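Local coordinates for G protein coupled receptor (Arabidopsis thaliana, PDB 3T33) that binds a zinc ion, belongs to the LanC-like protein family and may play a role in abscisic acid signaling, at residues Tyr130-Ala135 with Arg156-Ile160; Leu260-Ile264 with Glu309-Ala313; Val299-Gln303 with Ser345-Leu349. All coordinates share one frame; numbering follows the deposited sequence.

Contact 1 (Tyr130-Ala135 with Arg156-Ile160); sequences YAGVCA and RFRGI
R156 meets Y130 and C134 through the aliphatic part of its side chain. The Y130 hydroxyl lies along this chain from CB to CD, with Y130 OH 3.5 Å from R156 CB. C134 SG touches R156 CB as well. The R156 and Y130 side chains lie roughly perpendicular, with ring and guanidinium planes 49° apart. Both reach the same acid on helix 101-118: Y130 OH is hydrogen-bonded to D115, and R156 forms a salt bridge with it. C134 SG also sits over one face of the Y130 ring, 3.4 Å above its plane and displaced from the ring centre.

F157 follows and supplies the largest share of the buried surface. With chi1 at -171°, its ring is laid along helix 130-144. F157 CB touches C134 CB at 3.7 Å. Further out, F157 CE2 is 3.8 Å from A135 CB, which lies at the ring edge and in its plane. F157 CZ reaches A131 CB at 3.9 Å. A180 of helix 174-188 packs on both F157 and A131.

I160 completes the second segment. I160 CD1 is 3.7 Å from A131 CA, and I160 CG1 meets the edge of the Y130 ring at CD2.

No hydrogen bond joins the two segments. The contact joins helix 130-144 to the helix that follows it, consistent with an inner and an outer helix of the alpha/alpha toroid of LanC-like proteins. Its chemistry is divided: an apolar seam of small residues takes F157 and I160, while the polar ends of Y130 and R156 share D115. That carboxylate probably stays ionised beside the arginine.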
ATOM      1  N   TYR A 130       5.057  -6.981 -15.011  1.00 29.19           N
ATOM      2  CA  TYR A 130       4.150  -7.715 -15.827  1.00 29.18           C
ATOM      3  C   TYR A 130       3.330  -8.714 -15.017  1.00 27.95           C
ATOM      4  O   TYR A 130       2.225  -9.115 -15.446  1.00 25.85           O
ATOM      5  CB  TYR A 130       5.039  -8.510 -16.849  1.00 30.07           C
ATOM      6  CG  TYR A 130       4.249  -9.279 -17.852  1.00 32.79           C
ATOM      7  CD1 TYR A 130       3.271  -8.632 -18.583  1.00 35.06           C
ATOM      8  CD2 TYR A 130       4.461 -10.652 -18.071  1.00 37.90           C
ATOM      9  CE1 TYR A 130       2.487  -9.299 -19.562  1.00 39.79           C
ATOM     10  CE2 TYR A 130       3.695 -11.362 -19.068  1.00 39.94           C
ATOM     11  CZ  TYR A 130       2.693 -10.644 -19.832  1.00 41.85           C
ATOM     12  OH  TYR A 130       1.859 -11.220 -20.815  1.00 39.17           O
ATOM     13  N   ALA A 131       3.901  -9.191 -13.905  1.00 27.23           N
ATOM     14  CA  ALA A 131       3.154 -10.053 -12.957  1.00 27.86           C
ATOM     15  C   ALA A 131       1.925  -9.299 -12.433  1.00 28.08           C
ATOM     16  O   ALA A 131       0.876  -9.873 -12.255  1.00 28.18           O
ATOM     17  CB  ALA A 131       4.079 -10.526 -11.756  1.00 26.45           C
ATOM     18  N   GLY A 132       2.066  -8.000 -12.207  1.00 30.07           N
ATOM     19  CA  GLY A 132       0.908  -7.138 -11.843  1.00 30.56           C
ATOM     20  C   GLY A 132      -0.209  -7.228 -12.862  1.00 31.12           C
ATOM     21  O   GLY A 132      -1.378  -7.456 -12.512  1.00 32.90           O
ATOM     22  N   VAL A 133       0.141  -7.055 -14.133  1.00 31.36           N
ATOM     23  CA  VAL A 133      -0.820  -7.124 -15.281  1.00 30.14           C
ATOM     24  C   VAL A 133      -1.512  -8.473 -15.360  1.00 31.78           C
ATOM     25  O   VAL A 133      -2.750  -8.573 -15.480  1.00 32.67           O
ATOM     26  CB  VAL A 133      -0.089  -6.889 -16.620  1.00 29.96           C
ATOM     27  CG1 VAL A 133      -1.046  -7.069 -17.823  1.00 28.34           C
ATOM     28  CG2 VAL A 133       0.592  -5.526 -16.609  1.00 27.95           C
ATOM     29  N   CYS A 134      -0.724  -9.537 -15.286  1.00 30.81           N
ATOM     30  CA  CYS A 134      -1.289 -10.853 -15.354  1.00 29.91           C
ATOM     31  C   CYS A 134      -2.112 -11.215 -14.155  1.00 30.10           C
ATOM     32  O   CYS A 134      -3.072 -11.969 -14.277  1.00 31.15           O
ATOM     33  CB  CYS A 134      -0.156 -11.869 -15.515  1.00 30.27           C
ATOM     34  SG  CYS A 134       0.722 -11.721 -17.163  1.00 33.77           S
ATOM     35  N   ALA A 135      -1.717 -10.790 -12.962  1.00 30.00           N
ATOM     36  CA  ALA A 135      -2.437 -11.278 -11.790  1.00 29.59           C
ATOM     37  C   ALA A 135      -3.774 -10.561 -11.703  1.00 30.13           C
ATOM     38  O   ALA A 135      -4.773 -11.192 -11.410  1.00 31.36           O
ATOM     39  CB  ALA A 135      -1.620 -11.086 -10.508  1.00 29.32           C
ATOM     40  N   ARG A 156       0.127 -16.594 -19.140  1.00 36.39           N
ATOM     41  CA  ARG A 156       1.105 -15.548 -19.252  1.00 36.13           C
ATOM     42  C   ARG A 156       1.809 -15.369 -17.923  1.00 35.73           C
ATOM     43  O   ARG A 156       3.032 -15.121 -17.870  1.00 35.74           O
ATOM     44  CB  ARG A 156       0.472 -14.238 -19.688  1.00 37.09           C
ATOM     45  CG  ARG A 156       0.023 -14.230 -21.148  1.00 41.23           C
ATOM     46  CD  ARG A 156      -1.092 -13.171 -21.319  1.00 51.86           C
ATOM     47  NE  ARG A 156      -1.707 -13.168 -22.652  1.00 58.74           N
ATOM     48  CZ  ARG A 156      -2.885 -12.601 -22.933  1.00 63.49           C
ATOM     49  NH1 ARG A 156      -3.589 -11.988 -21.974  1.00 65.52           N
ATOM     50  NH2 ARG A 156      -3.373 -12.644 -24.171  1.00 63.90           N
ATOM     51  N   PHE A 157       1.078 -15.535 -16.831  1.00 34.07           N
ATOM     52  CA  PHE A 157       1.720 -15.289 -15.561  1.00 32.87           C
ATOM     53  C   PHE A 157       2.774 -16.431 -15.357  1.00 31.43           C
ATOM     54  O   PHE A 157       3.889 -16.196 -14.972  1.00 31.65           O
ATOM     55  CB  PHE A 157       0.713 -15.310 -14.415  1.00 31.21           C
ATOM     56  CG  PHE A 157       1.313 -14.846 -13.104  1.00 35.86           C
ATOM     57  CD1 PHE A 157       2.472 -15.413 -12.605  1.00 35.85           C
ATOM     58  CD2 PHE A 157       0.738 -13.832 -12.375  1.00 36.66           C
ATOM     59  CE1 PHE A 157       3.030 -14.960 -11.419  1.00 39.41           C
ATOM     60  CE2 PHE A 157       1.289 -13.419 -11.190  1.00 37.66           C
ATOM     61  CZ  PHE A 157       2.435 -13.955 -10.727  1.00 37.95           C
ATOM     62  N   ARG A 158       2.365 -17.659 -15.608  1.00 31.25           N
ATOM     63  CA  ARG A 158       3.207 -18.837 -15.476  1.00 31.86           C
ATOM     64  C   ARG A 158       4.427 -18.890 -16.420  1.00 33.04           C
ATOM     65  O   ARG A 158       5.370 -19.682 -16.151  1.00 34.10           O
ATOM     66  CB  ARG A 158       2.346 -20.055 -15.707  1.00 30.47           C
ATOM     67  CG  ARG A 158       1.415 -20.384 -14.526  1.00 30.68           C
ATOM     68  CD  ARG A 158       0.684 -21.621 -14.861  1.00 24.72           C
ATOM     69  NE  ARG A 158      -0.145 -22.062 -13.773  1.00 28.26           N
ATOM     70  CZ  ARG A 158      -1.129 -22.948 -13.908  1.00 28.45           C
ATOM     71  NH1 ARG A 158      -1.441 -23.468 -15.105  1.00 30.63           N
ATOM     72  NH2 ARG A 158      -1.799 -23.324 -12.847  1.00 24.70           N
ATOM     73  N   GLY A 159       4.416 -18.067 -17.483  1.00 32.92           N
ATOM     74  CA  GLY A 159       5.578 -17.924 -18.391  1.00 33.49           C
ATOM     75  C   GLY A 159       6.667 -16.995 -17.864  1.00 34.81           C
ATOM     76  O   GLY A 159       7.805 -16.933 -18.410  1.00 35.74           O
ATOM     77  N   ILE A 160       6.365 -16.259 -16.801  1.00 33.57           N
ATOM     78  CA  ILE A 160       7.374 -15.355 -16.253  1.00 34.10           C
ATOM     79  C   ILE A 160       8.566 -16.113 -15.687  1.00 34.44           C
ATOM     80  O   ILE A 160       8.402 -17.093 -14.965  1.00 34.72           O
ATOM     81  CB  ILE A 160       6.749 -14.358 -15.192  1.00 34.36           C
ATOM     82  CG1 ILE A 160       5.823 -13.334 -15.890  1.00 34.09           C
ATOM     83  CG2 ILE A 160       7.806 -13.594 -14.437  1.00 31.48           C
ATOM     84  CD1 ILE A 160       4.771 -12.688 -14.966  1.00 30.22           C
TER

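Contact 2 (Leu260-Ile264 with Glu309-Ala313); sequences LSYMI and EFVEA
The apolar contacts centre on I264, whose CD1 enters between F310 and A313. I264 CD1 is 3.6 Å from A313 CB. It meets the F310 ring at the edge and in its plane, 3.9 Å from F310 CD1, and the two side chains stand roughly perpendicular. A chi1 of -66° and an extended chain beyond it carry I264 CD1 across the interface. One turn earlier, L260 CB approaches F310 CE1 at 4.0 Å. Helix 291-305 adds to this patch: A301 packs on both L260 and F310, and L298 touches I264.

The polar contacts lie at S261 and E309. The E309 chain is extended and brings its carboxylate up to the serine. S261 OG is 3.3 Å from E309 OE1. This is a close approach without a hydrogen bond. The hydroxyl is instead hydrogen-bonded to the K257 carbonyl, one turn back in its own helix. E309 OE2 also comes within 4.0 Å of I264 CD1, so the carboxylate borders the apolar patch.

The helices themselves stand well apart. Their local axes approach to 11.3 Å and cross at 44°, so side chains bridge the distance. The contact joins helices 250-265 and 308-324 directly, with helix 291-305 packed against both. This is consistent with two outer helices of the LanC-like alpha/alpha toroid beside an inner one. Its chemistry implies that hydrophobic packing does the joining. The carboxylate adds no bond across it, and the hydroxyl is already satisfied within its own helix.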
ATOM      1  N   LEU A 260      13.565  -7.775  11.998  1.00 42.19           N
ATOM      2  CA  LEU A 260      12.619  -6.767  12.480  1.00 42.06           C
ATOM      3  C   LEU A 260      13.001  -6.202  13.872  1.00 42.92           C
ATOM      4  O   LEU A 260      12.980  -4.999  14.051  1.00 43.37           O
ATOM      5  CB  LEU A 260      11.165  -7.275  12.424  1.00 41.47           C
ATOM      6  CG  LEU A 260      10.514  -7.545  11.057  1.00 37.73           C
ATOM      7  CD1 LEU A 260       9.168  -8.105  11.260  1.00 32.97           C
ATOM      8  CD2 LEU A 260      10.424  -6.284  10.246  1.00 31.85           C
ATOM      9  N   SER A 261      13.377  -7.048  14.831  1.00 43.22           N
ATOM     10  CA  SER A 261      13.993  -6.530  16.074  1.00 44.50           C
ATOM     11  C   SER A 261      15.150  -5.603  15.787  1.00 44.35           C
ATOM     12  O   SER A 261      15.192  -4.477  16.265  1.00 45.11           O
ATOM     13  CB  SER A 261      14.491  -7.664  16.947  1.00 43.99           C
ATOM     14  OG  SER A 261      13.415  -8.544  17.137  1.00 45.96           O
ATOM     15  N   TYR A 262      16.091  -6.066  14.986  1.00 44.93           N
ATOM     16  CA  TYR A 262      17.230  -5.231  14.647  1.00 45.02           C
ATOM     17  C   TYR A 262      16.777  -3.829  14.317  1.00 44.58           C
ATOM     18  O   TYR A 262      17.250  -2.893  14.895  1.00 44.61           O
ATOM     19  CB  TYR A 262      17.999  -5.840  13.472  1.00 46.13           C
ATOM     20  CG  TYR A 262      19.036  -4.904  12.923  1.00 47.22           C
ATOM     21  CD1 TYR A 262      20.297  -4.805  13.526  1.00 50.52           C
ATOM     22  CD2 TYR A 262      18.752  -4.092  11.837  1.00 46.33           C
ATOM     23  CE1 TYR A 262      21.233  -3.940  13.043  1.00 50.52           C
ATOM     24  CE2 TYR A 262      19.673  -3.244  11.347  1.00 47.55           C
ATOM     25  CZ  TYR A 262      20.908  -3.166  11.960  1.00 49.91           C
ATOM     26  OH  TYR A 262      21.822  -2.301  11.467  1.00 54.77           O
ATOM     27  N   MET A 263      15.833  -3.696  13.385  1.00 45.37           N
ATOM     28  CA  MET A 263      15.274  -2.398  12.959  1.00 44.25           C
ATOM     29  C   MET A 263      14.608  -1.588  14.085  1.00 44.00           C
ATOM     30  O   MET A 263      14.742  -0.373  14.163  1.00 42.16           O
ATOM     31  CB  MET A 263      14.257  -2.643  11.848  1.00 44.56           C
ATOM     32  CG  MET A 263      14.878  -3.135  10.514  1.00 47.31           C
ATOM     33  SD  MET A 263      13.705  -3.319   9.106  1.00 49.16           S
ATOM     34  CE  MET A 263      13.891  -1.685   8.488  1.00 47.36           C
ATOM     35  N   ILE A 264      13.896  -2.267  14.966  1.00 44.91           N
ATOM     36  CA  ILE A 264      13.250  -1.599  16.082  1.00 46.75           C
ATOM     37  C   ILE A 264      14.321  -0.959  16.965  1.00 48.50           C
ATOM     38  O   ILE A 264      14.343   0.270  17.146  1.00 48.30           O
ATOM     39  CB  ILE A 264      12.291  -2.586  16.830  1.00 47.26           C
ATOM     40  CG1 ILE A 264      11.134  -2.962  15.895  1.00 46.97           C
ATOM     41  CG2 ILE A 264      11.739  -1.980  18.157  1.00 47.26           C
ATOM     42  CD1 ILE A 264      10.276  -4.068  16.377  1.00 48.31           C
ATOM     43  N   GLU A 309       6.635  -6.841  21.727  1.00 50.50           N
ATOM     44  CA  GLU A 309       7.617  -5.995  21.045  1.00 49.22           C
ATOM     45  C   GLU A 309       7.058  -5.377  19.751  1.00 47.69           C
ATOM     46  O   GLU A 309       7.349  -4.225  19.462  1.00 47.96           O
ATOM     47  CB  GLU A 309       8.882  -6.789  20.707  1.00 49.55           C
ATOM     48  CG  GLU A 309      10.022  -5.917  20.087  1.00 51.88           C
ATOM     49  CD  GLU A 309      11.201  -6.738  19.548  1.00 54.19           C
ATOM     50  OE1 GLU A 309      11.072  -7.984  19.447  1.00 54.21           O
ATOM     51  OE2 GLU A 309      12.251  -6.121  19.224  1.00 55.78           O
ATOM     52  N   PHE A 310       6.285  -6.170  18.997  1.00 45.52           N
ATOM     53  CA  PHE A 310       5.846  -5.838  17.643  1.00 44.11           C
ATOM     54  C   PHE A 310       4.621  -4.962  17.747  1.00 43.12           C
ATOM     55  O   PHE A 310       4.634  -3.871  17.205  1.00 42.74           O
ATOM     56  CB  PHE A 310       5.545  -7.111  16.785  1.00 44.34           C
ATOM     57  CG  PHE A 310       6.794  -7.914  16.373  1.00 42.86           C
ATOM     58  CD1 PHE A 310       8.039  -7.299  16.220  1.00 40.35           C
ATOM     59  CD2 PHE A 310       6.699  -9.279  16.125  1.00 43.29           C
ATOM     60  CE1 PHE A 310       9.182  -8.026  15.873  1.00 40.93           C
ATOM     61  CE2 PHE A 310       7.820 -10.012  15.761  1.00 41.62           C
ATOM     62  CZ  PHE A 310       9.079  -9.371  15.637  1.00 40.87           C
ATOM     63  N   VAL A 311       3.603  -5.418  18.496  1.00 42.14           N
ATOM     64  CA  VAL A 311       2.425  -4.617  18.825  1.00 41.89           C
ATOM     65  C   VAL A 311       2.824  -3.180  19.211  1.00 42.15           C
ATOM     66  O   VAL A 311       2.370  -2.198  18.602  1.00 42.43           O
ATOM     67  CB  VAL A 311       1.623  -5.248  20.000  1.00 42.34           C
ATOM     68  CG1 VAL A 311       0.357  -4.458  20.292  1.00 41.36           C
ATOM     69  CG2 VAL A 311       1.226  -6.632  19.691  1.00 42.16           C
ATOM     70  N   GLU A 312       3.728  -3.054  20.177  1.00 41.73           N
ATOM     71  CA  GLU A 312       4.036  -1.752  20.722  1.00 42.21           C
ATOM     72  C   GLU A 312       4.829  -0.935  19.740  1.00 41.04           C
ATOM     73  O   GLU A 312       4.628   0.287  19.632  1.00 41.50           O
ATOM     74  CB  GLU A 312       4.788  -1.865  22.071  1.00 43.20           C
ATOM     75  CG  GLU A 312       3.886  -2.273  23.281  1.00 46.94           C
ATOM     76  CD  GLU A 312       4.639  -2.197  24.639  1.00 54.98           C
ATOM     77  OE1 GLU A 312       5.896  -2.025  24.628  1.00 51.93           O
ATOM     78  OE2 GLU A 312       3.968  -2.295  25.715  1.00 59.55           O
ATOM     79  N   ALA A 313       5.731  -1.617  19.031  1.00 39.59           N
ATOM     80  CA  ALA A 313       6.544  -0.963  18.021  1.00 38.35           C
ATOM     81  C   ALA A 313       5.668  -0.414  16.874  1.00 37.32           C
ATOM     82  O   ALA A 313       5.881   0.709  16.401  1.00 35.21           O
ATOM     83  CB  ALA A 313       7.604  -1.917  17.498  1.00 38.03           C
TER

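Contact 3 (Val299-Gln303 with Ser345-Leu349); sequences VKAAQ and SLYRL
S345, which lies against V299, and R348, which lies against Q303, both hold one oxygen of E414 near the C-terminus. S345 OG is hydrogen-bonded to E414 OE2, and R348 NH2 forms a salt bridge with the same atom. Two side chains one turn apart on helix 336-350 thus grip one carboxylate oxygen. A chi1 of -155° also swings S345 OG against the V299 side chain, where it comes within 3.2 Å of V299 CG1.

V299 fits between S345, L346 and L349. V299 CG2 touches L346 CD2 at 3.9 Å, and the two side chains meet at a slant. V299 CG1 faces L349 CB at 4.1 Å. The L346 side chain starts out away from helix 291-305, and only its CD2 end returns to V299. A314 of helix 308-324 also packs on V299.

L349 is the main apolar group from the other helix. L349 CD2 lies 4.0 Å from A302 CB. L349 CD1 meets Q303 CG at 3.6 Å, where the two side chains run alongside, pointing opposite ways.

Nearer the surface, Q303 NE2 stands 3.6 Å from R348 NH1. Amide and guanidinium planes are turned 69° apart. Both nitrogens are N-H donors, so this approach cannot itself be a hydrogen bond.

The local helix axes run nearly parallel, at 11° and 10.2 Å. The contact joins helices 291-305 and 336-350 side by side, consistent with neighbouring inner helices of the LanC-like toroid. Its chemistry is of two kinds. Valine, leucine, alanine and the aliphatic part of Q303 carry the packing, while the polar ends of S345 and R348 bind the C-terminal tail. The paired arginine and serine would be expected to favour a charged E414.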
ATOM      1  N   VAL A 299       2.751  -4.230  11.872  1.00 30.62           N
ATOM      2  CA  VAL A 299       1.364  -4.663  12.123  1.00 29.80           C
ATOM      3  C   VAL A 299       1.229  -6.088  11.738  1.00 29.92           C
ATOM      4  O   VAL A 299       0.646  -6.879  12.514  1.00 30.81           O
ATOM      5  CB  VAL A 299       0.277  -3.791  11.409  1.00 29.18           C
ATOM      6  CG1 VAL A 299      -1.073  -4.559  11.282  1.00 27.66           C
ATOM      7  CG2 VAL A 299       0.087  -2.502  12.148  1.00 27.64           C
ATOM      8  N   LYS A 300       1.771  -6.439  10.562  1.00 30.35           N
ATOM      9  CA  LYS A 300       1.736  -7.842  10.084  1.00 30.29           C
ATOM     10  C   LYS A 300       2.562  -8.752  11.016  1.00 31.11           C
ATOM     11  O   LYS A 300       2.128  -9.823  11.419  1.00 30.82           O
ATOM     12  CB  LYS A 300       2.228  -7.941   8.623  1.00 29.64           C
ATOM     13  CG  LYS A 300       2.395  -9.332   8.122  1.00 30.02           C
ATOM     14  CD  LYS A 300       1.078 -10.021   7.941  1.00 27.56           C
ATOM     15  CE  LYS A 300       1.299 -11.382   7.453  1.00 30.00           C
ATOM     16  NZ  LYS A 300       0.051 -12.230   7.546  1.00 29.47           N
ATOM     17  N   ALA A 301       3.750  -8.330  11.381  1.00 33.06           N
ATOM     18  CA  ALA A 301       4.503  -9.137  12.382  1.00 35.36           C
ATOM     19  C   ALA A 301       3.606  -9.351  13.604  1.00 36.57           C
ATOM     20  O   ALA A 301       3.413 -10.486  14.066  1.00 38.33           O
ATOM     21  CB  ALA A 301       5.772  -8.445  12.764  1.00 34.15           C
ATOM     22  N   ALA A 302       2.994  -8.274  14.083  1.00 37.52           N
ATOM     23  CA  ALA A 302       2.161  -8.375  15.264  1.00 39.92           C
ATOM     24  C   ALA A 302       1.069  -9.393  15.124  1.00 41.16           C
ATOM     25  O   ALA A 302       0.825 -10.126  16.067  1.00 41.66           O
ATOM     26  CB  ALA A 302       1.566  -7.027  15.621  1.00 39.54           C
ATOM     27  N   GLN A 303       0.386  -9.431  13.970  1.00 43.54           N
ATOM     28  CA  GLN A 303      -0.730 -10.395  13.739  1.00 44.87           C
ATOM     29  C   GLN A 303      -0.259 -11.846  13.680  1.00 45.37           C
ATOM     30  O   GLN A 303      -0.976 -12.756  14.077  1.00 45.37           O
ATOM     31  CB  GLN A 303      -1.509 -10.091  12.440  1.00 44.63           C
ATOM     32  CG  GLN A 303      -2.725  -9.153  12.561  1.00 50.25           C
ATOM     33  CD  GLN A 303      -3.171  -8.527  11.195  1.00 57.99           C
ATOM     34  OE1 GLN A 303      -2.573  -8.812  10.131  1.00 58.71           O
ATOM     35  NE2 GLN A 303      -4.206  -7.652  11.233  1.00 56.56           N
ATOM     36  N   SER A 345      -4.424   0.152   9.354  1.00 26.95           N
ATOM     37  CA  SER A 345      -3.780  -1.100   9.704  1.00 28.25           C
ATOM     38  C   SER A 345      -3.809  -1.343  11.219  1.00 28.59           C
ATOM     39  O   SER A 345      -3.946  -2.474  11.677  1.00 27.94           O
ATOM     40  CB  SER A 345      -2.306  -1.130   9.203  1.00 28.13           C
ATOM     41  OG  SER A 345      -1.870  -2.503   9.019  1.00 33.64           O
ATOM     42  N   LEU A 346      -3.655  -0.265  11.985  1.00 29.45           N
ATOM     43  CA  LEU A 346      -3.576  -0.351  13.459  1.00 31.47           C
ATOM     44  C   LEU A 346      -5.001  -0.663  13.987  1.00 30.87           C
ATOM     45  O   LEU A 346      -5.204  -1.517  14.874  1.00 30.76           O
ATOM     46  CB  LEU A 346      -3.018   0.967  14.021  1.00 31.88           C
ATOM     47  CG  LEU A 346      -1.497   1.027  13.859  1.00 31.79           C
ATOM     48  CD1 LEU A 346      -0.986   2.431  13.991  1.00 30.79           C
ATOM     49  CD2 LEU A 346      -0.884   0.115  14.907  1.00 29.70           C
ATOM     50  N   TYR A 347      -5.967  -0.089  13.289  1.00 29.96           N
ATOM     51  CA  TYR A 347      -7.367  -0.338  13.568  1.00 30.35           C
ATOM     52  C   TYR A 347      -7.757  -1.756  13.269  1.00 30.75           C
ATOM     53  O   TYR A 347      -8.396  -2.383  14.093  1.00 30.79           O
ATOM     54  CB  TYR A 347      -8.259   0.636  12.769  1.00 29.59           C
ATOM     55  CG  TYR A 347      -9.742   0.433  12.981  1.00 31.45           C
ATOM     56  CD1 TYR A 347     -10.333   0.522  14.286  1.00 28.26           C
ATOM     57  CD2 TYR A 347     -10.582   0.153  11.895  1.00 29.31           C
ATOM     58  CE1 TYR A 347     -11.722   0.348  14.453  1.00 29.94           C
ATOM     59  CE2 TYR A 347     -11.980  -0.001  12.068  1.00 28.94           C
ATOM     60  CZ  TYR A 347     -12.523   0.104  13.350  1.00 32.08           C
ATOM     61  OH  TYR A 347     -13.870  -0.081  13.498  1.00 31.99           O
ATOM     62  N   ARG A 348      -7.367  -2.293  12.112  1.00 30.70           N
ATOM     63  CA  ARG A 348      -7.585  -3.706  11.877  1.00 30.23           C
ATOM     64  C   ARG A 348      -6.984  -4.568  12.982  1.00 30.51           C
ATOM     65  O   ARG A 348      -7.606  -5.536  13.398  1.00 30.43           O
ATOM     66  CB  ARG A 348      -7.005  -4.166  10.554  1.00 31.56           C
ATOM     67  CG  ARG A 348      -7.583  -3.524   9.268  1.00 33.13           C
ATOM     68  CD  ARG A 348      -7.224  -4.400   8.015  1.00 35.97           C
ATOM     69  NE  ARG A 348      -5.804  -4.261   7.725  1.00 39.09           N
ATOM     70  CZ  ARG A 348      -4.938  -5.249   7.795  1.00 41.03           C
ATOM     71  NH1 ARG A 348      -5.335  -6.477   8.063  1.00 42.04           N
ATOM     72  NH2 ARG A 348      -3.665  -4.998   7.559  1.00 48.44           N
ATOM     73  N   LEU A 349      -5.783  -4.228  13.439  1.00 30.00           N
ATOM     74  CA  LEU A 349      -5.082  -5.048  14.423  1.00 31.10           C
ATOM     75  C   LEU A 349      -5.694  -4.912  15.866  1.00 32.29           C
ATOM     76  O   LEU A 349      -5.827  -5.903  16.536  1.00 32.40           O
ATOM     77  CB  LEU A 349      -3.616  -4.662  14.463  1.00 28.96           C
ATOM     78  CG  LEU A 349      -2.797  -5.285  15.572  1.00 28.93           C
ATOM     79  CD1 LEU A 349      -2.530  -6.769  15.280  1.00 27.11           C
ATOM     80  CD2 LEU A 349      -1.489  -4.519  15.837  1.00 23.72           C
TER

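Following the chain from the N terminus, contact 1 comes first. It closes a short hairpin of 20 intervening residues, joining an inner to an outer helix of the probable toroid. It is complete before the others begin, and its nearest atoms lie about 18 Å from contact 3 and about 23 Å from contact 2. Contact 2 then opens at 260-264. Contact 3 opens at 299-303 before contact 2 closes at 309-313, and it closes last at 345-349, so the two cross. Their loops span 44 and 41 residues. They touch through helix 291-305. Together they tie helices 250-265, 291-305, 308-324 and 336-350 into one region of this strand-free chain.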